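Local structure of putative extracellular solute-binding protein (Bordetella bronchiseptica, 4P56) at residues R117-W122 against L266-G271. The protein probably serves as the periplasmic solute-binding component of a TRAP transporter, capturing mandelate, which is found bound in its ligand pocket. Numbering follows the deposited sequence.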
ATOM      1  N   ARG A 117      -4.575  -6.876   7.144  1.00 14.75           N
ATOM      2  CA  ARG A 117      -4.525  -6.906   5.664  1.00 14.08           C
ATOM      3  C   ARG A 117      -3.152  -7.304   5.111  1.00 13.61           C
ATOM      4  O   ARG A 117      -3.066  -8.031   4.111  1.00  9.74           O
ATOM      5  CB  ARG A 117      -4.906  -5.545   5.097  1.00 13.65           C
ATOM      6  CG  ARG A 117      -5.300  -5.577   3.642  1.00 14.40           C
ATOM      7  CD  ARG A 117      -5.497  -4.149   3.103  1.00  9.52           C
ATOM      8  NE  ARG A 117      -6.575  -3.406   3.735  1.00 11.26           N
ATOM      9  CZ  ARG A 117      -7.841  -3.448   3.324  1.00 22.76           C
ATOM     10  NH1 ARG A 117      -8.207  -4.239   2.318  1.00 28.20           N
ATOM     11  NH2 ARG A 117      -8.749  -2.711   3.926  1.00 21.03           N
ATOM     12  N   SER A 118      -2.084  -6.814   5.741  1.00 13.85           N
ATOM     13  CA  SER A 118      -0.733  -7.147   5.310  1.00  9.50           C
ATOM     14  C   SER A 118      -0.480  -8.641   5.463  1.00 13.75           C
ATOM     15  O   SER A 118       0.011  -9.306   4.557  1.00  9.32           O
ATOM     16  CB  SER A 118       0.316  -6.402   6.153  1.00 10.00           C
ATOM     17  OG  SER A 118       0.260  -5.004   5.948  1.00 10.97           O
ATOM     18  N   ILE A 119      -0.783  -9.166   6.640  1.00 10.58           N
ATOM     19  CA  ILE A 119      -0.519 -10.571   6.913  1.00 10.13           C
ATOM     20  C   ILE A 119      -1.338 -11.437   5.972  1.00  9.41           C
ATOM     21  O   ILE A 119      -0.810 -12.357   5.365  1.00 11.84           O
ATOM     22  CB  ILE A 119      -0.830 -10.930   8.368  1.00 12.28           C
ATOM     23  CG1 ILE A 119       0.226 -10.302   9.265  1.00 13.09           C
ATOM     24  CG2 ILE A 119      -0.823 -12.447   8.552  1.00 12.82           C
ATOM     25  CD1 ILE A 119      -0.185 -10.205  10.686  1.00 13.84           C
ATOM     26  N   ALA A 120      -2.621 -11.132   5.838  1.00  9.60           N
ATOM     27  CA  ALA A 120      -3.492 -11.942   4.998  1.00 10.17           C
ATOM     28  C   ALA A 120      -3.117 -11.788   3.530  1.00  9.53           C
ATOM     29  O   ALA A 120      -3.143 -12.758   2.764  1.00  9.70           O
ATOM     30  CB  ALA A 120      -4.973 -11.576   5.240  1.00 10.24           C
ATOM     31  N   ALA A 121      -2.715 -10.590   3.125  1.00  9.55           N
ATOM     32  CA  ALA A 121      -2.315 -10.392   1.727  1.00  8.95           C
ATOM     33  C   ALA A 121      -1.081 -11.209   1.382  1.00  8.88           C
ATOM     34  O   ALA A 121      -1.048 -11.886   0.360  1.00  9.03           O
ATOM     35  CB  ALA A 121      -2.063  -8.931   1.429  1.00  8.65           C
ATOM     36  N   TRP A 122      -0.045 -11.116   2.206  1.00  8.72           N
ATOM     37  CA  TRP A 122       1.161 -11.899   1.961  1.00  8.72           C
ATOM     38  C   TRP A 122       0.882 -13.396   2.007  1.00  9.07           C
ATOM     39  O   TRP A 122       1.348 -14.139   1.153  1.00  9.20           O
ATOM     40  CB  TRP A 122       2.295 -11.563   2.940  1.00  8.59           C
ATOM     41  CG  TRP A 122       3.369 -12.593   2.809  1.00  8.71           C
ATOM     42  CD1 TRP A 122       3.673 -13.582   3.685  1.00 10.18           C
ATOM     43  CD2 TRP A 122       4.227 -12.776   1.670  1.00  8.72           C
ATOM     44  NE1 TRP A 122       4.681 -14.370   3.167  1.00  9.03           N
ATOM     45  CE2 TRP A 122       5.034 -13.893   1.930  1.00  8.92           C
ATOM     46  CE3 TRP A 122       4.379 -12.090   0.450  1.00  8.65           C
ATOM     47  CZ2 TRP A 122       5.995 -14.349   1.022  1.00  9.07           C
ATOM     48  CZ3 TRP A 122       5.309 -12.541  -0.459  1.00  8.83           C
ATOM     49  CH2 TRP A 122       6.124 -13.659  -0.172  1.00 13.30           C
ATOM     50  N   LEU A 266       7.857  -9.748   7.888  1.00  8.99           N
ATOM     51  CA  LEU A 266       7.927  -8.398   7.302  1.00 11.06           C
ATOM     52  C   LEU A 266       6.521  -7.772   7.184  1.00  7.99           C
ATOM     53  O   LEU A 266       6.313  -6.604   7.500  1.00  7.82           O
ATOM     54  CB  LEU A 266       8.641  -8.522   5.959  1.00 12.97           C
ATOM     55  CG  LEU A 266       8.761  -7.390   4.949  1.00 14.25           C
ATOM     56  CD1 LEU A 266       9.764  -7.808   3.881  1.00 11.14           C
ATOM     57  CD2 LEU A 266       7.475  -7.037   4.280  1.00  9.21           C
ATOM     58  N   ALA A 267       5.553  -8.570   6.746  1.00  8.14           N
ATOM     59  CA  ALA A 267       4.201  -8.092   6.581  1.00  8.16           C
ATOM     60  C   ALA A 267       3.682  -7.544   7.893  1.00  8.46           C
ATOM     61  O   ALA A 267       3.109  -6.455   7.933  1.00  8.25           O
ATOM     62  CB  ALA A 267       3.282  -9.219   6.057  1.00 12.07           C
ATOM     63  N   GLU A 268       3.918  -8.274   8.969  1.00  9.17           N
ATOM     64  CA  GLU A 268       3.474  -7.835  10.279  1.00  9.85           C
ATOM     65  C   GLU A 268       4.239  -6.598  10.776  1.00 10.19           C
ATOM     66  O   GLU A 268       3.634  -5.656  11.322  1.00 10.81           O
ATOM     67  CB  GLU A 268       3.585  -8.973  11.279  1.00 12.31           C
ATOM     68  CG  GLU A 268       3.013  -8.622  12.666  1.00 19.83           C
ATOM     69  CD  GLU A 268       2.767  -9.845  13.538  1.00 32.38           C
ATOM     70  OE1 GLU A 268       3.312 -10.934  13.225  1.00 28.90           O
ATOM     71  OE2 GLU A 268       2.015  -9.716  14.536  1.00 37.02           O
ATOM     72  N   LEU A 269       5.553  -6.576  10.580  1.00  9.39           N
ATOM     73  CA  LEU A 269       6.332  -5.412  11.006  1.00  9.55           C
ATOM     74  C   LEU A 269       5.816  -4.153  10.290  1.00  9.72           C
ATOM     75  O   LEU A 269       5.582  -3.122  10.902  1.00  9.29           O
ATOM     76  CB  LEU A 269       7.828  -5.631  10.747  1.00  9.75           C
ATOM     77  CG  LEU A 269       8.832  -4.649  11.320  1.00 20.76           C
ATOM     78  CD1 LEU A 269       8.689  -4.541  12.828  1.00 24.62           C
ATOM     79  CD2 LEU A 269      10.258  -5.103  10.959  1.00 23.00           C
ATOM     80  N   ALA A 270       5.622  -4.231   8.984  1.00  9.13           N
ATOM     81  CA  ALA A 270       5.221  -3.055   8.234  1.00  8.17           C
ATOM     82  C   ALA A 270       3.790  -2.627   8.613  1.00 11.49           C
ATOM     83  O   ALA A 270       3.488  -1.434   8.753  1.00  8.91           O
ATOM     84  CB  ALA A 270       5.280  -3.356   6.777  1.00  8.41           C
ATOM     85  N   GLY A 271       2.904  -3.609   8.725  1.00 14.18           N
ATOM     86  CA  GLY A 271       1.527  -3.335   9.020  1.00  9.22           C
ATOM     87  C   GLY A 271       1.443  -2.646  10.388  1.00 14.74           C
ATOM     88  O   GLY A 271       0.660  -1.701  10.606  1.00 13.38           O
TER
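The carboxylate of Glu-268 turns one flat face toward Ile-119: the methyl CD1 sits almost directly over Glu-268 CD, at 4.1 Å, while OE2 forms a salt bridge with Arg-272 one turn further along the helix. The indole of Trp-122, in contrast, swings clear of Ala-267, its CG anti to the backbone N (chi1 168°). Across segment 266-271 it is Trp-122 CB that touches, 4.0 Å from Ala-267 CB; the side chain also packs on Arg-264, earlier on the same helix, and on Leu-140 of strand 139-145. Ile-119 and Glu-268 run side by side in the same direction.

Between these two pairs the packing is closest. Ala-267 puts its methyl over the backbone of the other helix, CB 3.6 Å from Ser-118 O, and Ser-118 CB answers at 3.3 Å from Ala-267 O. Further along, Ser-118 OG stands 3.7 Å from Gly-271 CA. The axes of segments 117-122 and 266-271 approach to 8.0 Å, at 155° between their directions.

Ser-118, Ala-267 and Gly-271 let the helices come close, and Ile-119 packs on Glu-268 beside them. This is buried helix-helix packing within the solute-binding family 7 fold, the Ser-118 side chain about 12 Å from the bound mandelate. The polar atoms of Ser-118 and the carbonyl of Ala-267 find their partners away from the opposing segment: Ala-267 O accepts Gly-271 N, Ser-118 O accepts Trp-122 N, and Ser-118 OG bonds to Ala-114 O and Ala-145 N. Van der Waals fit thus joins the segments, while the serine ties helix 114-129 to strand 139-145.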